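Local coordinates for Lin2118 protein (Listeria innocua, PDB 3OOU) that probably acts as a DNA-binding transcription regulator, the chain here being its AraC-type helix-turn-helix region, at residues S4-E16 against D30-F42. Sequence-based numbering, arbitrary orientation. Where two conformers were deposited one is given.
Sequences SPIIQNVLSYITE and DFHINAVYLGQLF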
# COMPACT_ATOMS: atom_id res chain seq x y z
N SER A 4 6.12 -3.35 23.31
CA SER A 4 5.64 -3.07 21.92
C SER A 4 5.01 -4.31 21.30
O SER A 4 5.73 -5.21 20.84
CB SER A 4 6.79 -2.56 21.04
OG SER A 4 7.42 -1.42 21.61
N PRO A 5 3.66 -4.38 21.30
CA PRO A 5 2.98 -5.46 20.58
C PRO A 5 3.42 -5.53 19.12
O PRO A 5 3.72 -4.50 18.51
CB PRO A 5 1.50 -5.07 20.70
CG PRO A 5 1.42 -4.37 22.02
CD PRO A 5 2.73 -3.62 22.16
N ILE A 6 3.47 -6.74 18.59
CA ILE A 6 3.89 -7.01 17.21
C ILE A 6 3.14 -6.14 16.19
O ILE A 6 3.75 -5.61 15.26
CB ILE A 6 3.70 -8.51 16.87
CG1 ILE A 6 4.62 -9.37 17.73
CG2 ILE A 6 3.92 -8.77 15.38
CD1 ILE A 6 4.24 -10.85 17.78
N ILE A 7 1.83 -6.02 16.38
CA ILE A 7 0.99 -5.24 15.47
C ILE A 7 1.46 -3.78 15.38
O ILE A 7 1.49 -3.20 14.30
CB ILE A 7 -0.52 -5.39 15.82
CG1 ILE A 7 -1.41 -4.85 14.68
CG2 ILE A 7 -0.86 -4.75 17.16
CD1 ILE A 7 -1.33 -5.67 13.42
N GLN A 8 1.85 -3.19 16.51
CA GLN A 8 2.37 -1.82 16.50
C GLN A 8 3.64 -1.70 15.67
O GLN A 8 3.79 -0.75 14.90
CB GLN A 8 2.62 -1.31 17.91
CG GLN A 8 1.37 -1.10 18.72
CD GLN A 8 1.67 -0.69 20.14
OE1 GLN A 8 2.61 0.07 20.40
NE2 GLN A 8 0.87 -1.19 21.08
N ASN A 9 4.55 -2.65 15.83
CA ASN A 9 5.80 -2.66 15.07
C ASN A 9 5.60 -2.79 13.56
O ASN A 9 6.28 -2.12 12.78
CB ASN A 9 6.74 -3.76 15.58
CG ASN A 9 7.27 -3.47 16.97
OD1 ASN A 9 7.53 -2.32 17.32
ND2 ASN A 9 7.44 -4.52 17.77
N VAL A 10 4.66 -3.64 13.16
CA VAL A 10 4.29 -3.81 11.76
C VAL A 10 3.67 -2.55 11.18
O VAL A 10 4.04 -2.12 10.09
CB VAL A 10 3.34 -5.02 11.59
CG1 VAL A 10 2.70 -5.04 10.20
CG2 VAL A 10 4.10 -6.31 11.85
N LEU A 11 2.73 -1.95 11.92
CA LEU A 11 2.08 -0.73 11.46
C LEU A 11 3.10 0.39 11.26
O LEU A 11 3.07 1.08 10.24
CB LEU A 11 0.98 -0.29 12.43
CG LEU A 11 -0.27 -1.17 12.52
CD1 LEU A 11 -1.15 -0.75 13.68
CD2 LEU A 11 -1.07 -1.16 11.21
N SER A 12 4.02 0.53 12.21
CA SER A 12 5.07 1.54 12.10
C SER A 12 6.03 1.24 10.95
O SER A 12 6.44 2.15 10.23
CB SER A 12 5.82 1.69 13.43
OG SER A 12 4.93 2.14 14.45
N TYR A 13 6.36 -0.04 10.77
CA TYR A 13 7.21 -0.49 9.66
C TYR A 13 6.65 -0.11 8.29
O TYR A 13 7.40 0.33 7.40
CB TYR A 13 7.42 -2.00 9.73
CG TYR A 13 8.60 -2.50 8.93
CD1 TYR A 13 9.87 -2.59 9.51
CD2 TYR A 13 8.46 -2.90 7.60
CE1 TYR A 13 10.96 -3.05 8.79
CE2 TYR A 13 9.55 -3.38 6.87
CZ TYR A 13 10.79 -3.45 7.48
OH TYR A 13 11.88 -3.91 6.77
N ILE A 14 5.34 -0.29 8.11
CA ILE A 14 4.67 0.10 6.86
C ILE A 14 4.94 1.57 6.52
O ILE A 14 5.27 1.87 5.38
CB ILE A 14 3.15 -0.23 6.89
CG1 ILE A 14 2.94 -1.75 6.85
CG2 ILE A 14 2.41 0.45 5.72
CD1 ILE A 14 1.52 -2.22 7.11
N THR A 15 4.84 2.46 7.51
CA THR A 15 5.06 3.89 7.32
C THR A 15 6.48 4.21 6.82
O THR A 15 6.69 5.13 6.04
CB THR A 15 4.76 4.67 8.62
OG1 THR A 15 3.47 4.30 9.11
CG2 THR A 15 4.80 6.18 8.39
N GLU A 16 7.45 3.44 7.31
CA GLU A 16 8.86 3.63 6.95
C GLU A 16 9.23 3.06 5.59
O GLU A 16 10.17 3.53 4.94
CB GLU A 16 9.77 2.98 8.00
CG GLU A 16 9.37 3.21 9.44
CD GLU A 16 10.20 4.27 10.13
OE1 GLU A 16 11.02 4.94 9.46
OE2 GLU A 16 10.04 4.42 11.36
N ASP A 30 11.84 -10.45 8.03
CA ASP A 30 12.45 -9.30 8.71
C ASP A 30 12.24 -9.35 10.23
O ASP A 30 13.14 -9.03 11.01
CB ASP A 30 11.88 -7.98 8.17
CG ASP A 30 12.32 -7.69 6.74
OD1 ASP A 30 13.31 -8.29 6.26
OD2 ASP A 30 11.67 -6.84 6.09
N PHE A 31 11.05 -9.79 10.64
CA PHE A 31 10.71 -9.83 12.06
C PHE A 31 10.99 -11.18 12.72
O PHE A 31 10.88 -11.29 13.95
CB PHE A 31 9.25 -9.40 12.27
CG PHE A 31 9.04 -7.91 12.21
CD1 PHE A 31 8.67 -7.29 11.02
CD2 PHE A 31 9.24 -7.13 13.35
CE1 PHE A 31 8.49 -5.90 10.97
CE2 PHE A 31 9.06 -5.75 13.30
CZ PHE A 31 8.68 -5.13 12.12
N HIS A 32 11.38 -12.17 11.93
CA HIS A 32 11.57 -13.56 12.40
C HIS A 32 10.31 -14.06 13.11
O HIS A 32 10.37 -14.59 14.23
CB HIS A 32 12.83 -13.69 13.28
CG HIS A 32 13.20 -15.11 13.60
ND1 HIS A 32 13.55 -16.03 12.63
CD2 HIS A 32 13.28 -15.77 14.78
CE1 HIS A 32 13.82 -17.19 13.20
NE2 HIS A 32 13.66 -17.06 14.50
N ILE A 33 9.17 -13.87 12.46
CA ILE A 33 7.89 -14.32 12.98
C ILE A 33 7.15 -15.02 11.85
O ILE A 33 7.19 -14.58 10.70
CB ILE A 33 7.05 -13.15 13.57
CG1 ILE A 33 7.80 -12.47 14.73
CG2 ILE A 33 5.67 -13.64 14.02
CD1 ILE A 33 7.11 -11.26 15.33
N ASN A 34 6.47 -16.11 12.19
CA ASN A 34 5.70 -16.89 11.23
C ASN A 34 4.76 -16.00 10.41
O ASN A 34 3.96 -15.25 10.97
CB ASN A 34 4.92 -17.97 11.99
CG ASN A 34 4.09 -18.85 11.08
OD1 ASN A 34 2.94 -18.52 10.78
ND2 ASN A 34 4.66 -19.98 10.66
N ALA A 35 4.88 -16.09 9.09
CA ALA A 35 4.13 -15.21 8.18
C ALA A 35 2.62 -15.44 8.22
O ALA A 35 1.85 -14.47 8.18
CB ALA A 35 4.65 -15.34 6.75
N VAL A 36 2.19 -16.70 8.29
CA VAL A 36 0.76 -17.01 8.45
C VAL A 36 0.20 -16.36 9.72
O VAL A 36 -0.84 -15.70 9.69
CB VAL A 36 0.49 -18.53 8.43
CG1 VAL A 36 -0.96 -18.85 8.85
CG2 VAL A 36 0.77 -19.10 7.06
N TYR A 37 0.91 -16.53 10.83
CA TYR A 37 0.49 -15.92 12.09
C TYR A 37 0.41 -14.41 11.98
O TYR A 37 -0.55 -13.79 12.43
CB TYR A 37 1.41 -16.32 13.24
CG TYR A 37 1.19 -15.51 14.50
CD1 TYR A 37 0.08 -15.74 15.31
CD2 TYR A 37 2.08 -14.49 14.87
CE1 TYR A 37 -0.13 -14.98 16.46
CE2 TYR A 37 1.88 -13.73 16.01
CZ TYR A 37 0.78 -13.99 16.80
OH TYR A 37 0.59 -13.23 17.94
N LEU A 38 1.44 -13.80 11.37
CA LEU A 38 1.42 -12.36 11.17
C LEU A 38 0.16 -11.92 10.42
O LEU A 38 -0.48 -10.94 10.81
CB LEU A 38 2.68 -11.91 10.44
CG LEU A 38 2.86 -10.41 10.28
CD1 LEU A 38 2.91 -9.73 11.66
CD2 LEU A 38 4.13 -10.14 9.48
N GLY A 39 -0.21 -12.64 9.36
CA GLY A 39 -1.42 -12.32 8.60
C GLY A 39 -2.68 -12.45 9.45
O GLY A 39 -3.58 -11.61 9.37
N GLN A 40 -2.72 -13.50 10.27
CA GLN A 40 -3.89 -13.76 11.12
C GLN A 40 -4.05 -12.71 12.20
O GLN A 40 -5.15 -12.23 12.46
CB GLN A 40 -3.80 -15.14 11.76
CG GLN A 40 -3.89 -16.26 10.75
CD GLN A 40 -3.52 -17.59 11.34
OE1 GLN A 40 -2.59 -17.69 12.14
NE2 GLN A 40 -4.24 -18.64 10.95
N LEU A 41 -2.93 -12.37 12.85
CA LEU A 41 -2.91 -11.35 13.87
C LEU A 41 -3.33 -10.00 13.27
O LEU A 41 -4.10 -9.25 13.88
CB LEU A 41 -1.52 -11.26 14.51
CG LEU A 41 -1.30 -10.18 15.57
CD1 LEU A 41 -2.14 -10.44 16.81
CD2 LEU A 41 0.18 -10.09 15.91
N PHE A 42 -2.84 -9.72 12.06
CA PHE A 42 -3.21 -8.50 11.36
C PHE A 42 -4.71 -8.45 11.07
O PHE A 42 -5.37 -7.45 11.38
CB PHE A 42 -2.38 -8.30 10.08
CG PHE A 42 -2.40 -6.89 9.57
CD1 PHE A 42 -1.35 -6.02 9.86
CD2 PHE A 42 -3.48 -6.42 8.84
CE1 PHE A 42 -1.37 -4.71 9.41
CE2 PHE A 42 -3.51 -5.11 8.38
CZ PHE A 42 -2.45 -4.25 8.66
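Val-10 and Leu-38 meet in the tightly packed part of this contact, with Val-10 CG2 3.6 Å from Leu-38 CD1. The other methyl of Val-10, CG1, lies anti to the backbone N (chi1 167°) and thereby reaches the edge of the Phe-42 ring. The Ile-7 side chain runs at about a right angle to that of Phe-42, its CD1 3.6 Å from Phe-42 CD1; Leu-11 CD2 and, more distantly, Ile-14 CD1 approach Phe-42 CE1, and Tyr-53 of helix 50-68 meets the same ring edge-to-face. Helix 6-16 runs almost perpendicular (91°) to helix 35-42, the second helix of a helix-turn-helix unit with helix 24-31, consistent with the first of two such subdomains in an AraC-type DNA-binding domain, here the C-terminal part of a longer protein. Asn-34 caps helix 35-42, OD1 accepting from Tyr-37 N at 2.8 Å. Away from the buried Val-10, Leu-38 and Phe-42, partly exposed side chains touch at somewhat longer distances. Ile-6 and Ile-33 reach tip to tip, CD1 to CD1 3.8 Å, and Leu-41 CD2 lies against Ile-6 CB. At the other flank, Phe-31 turns its edge to the face of Tyr-13 in an offset edge-to-face pair (planes at 68°). Beyond it, Tyr-13 OH comes within 3.0 Å of OD2 of the exposed Asp-30.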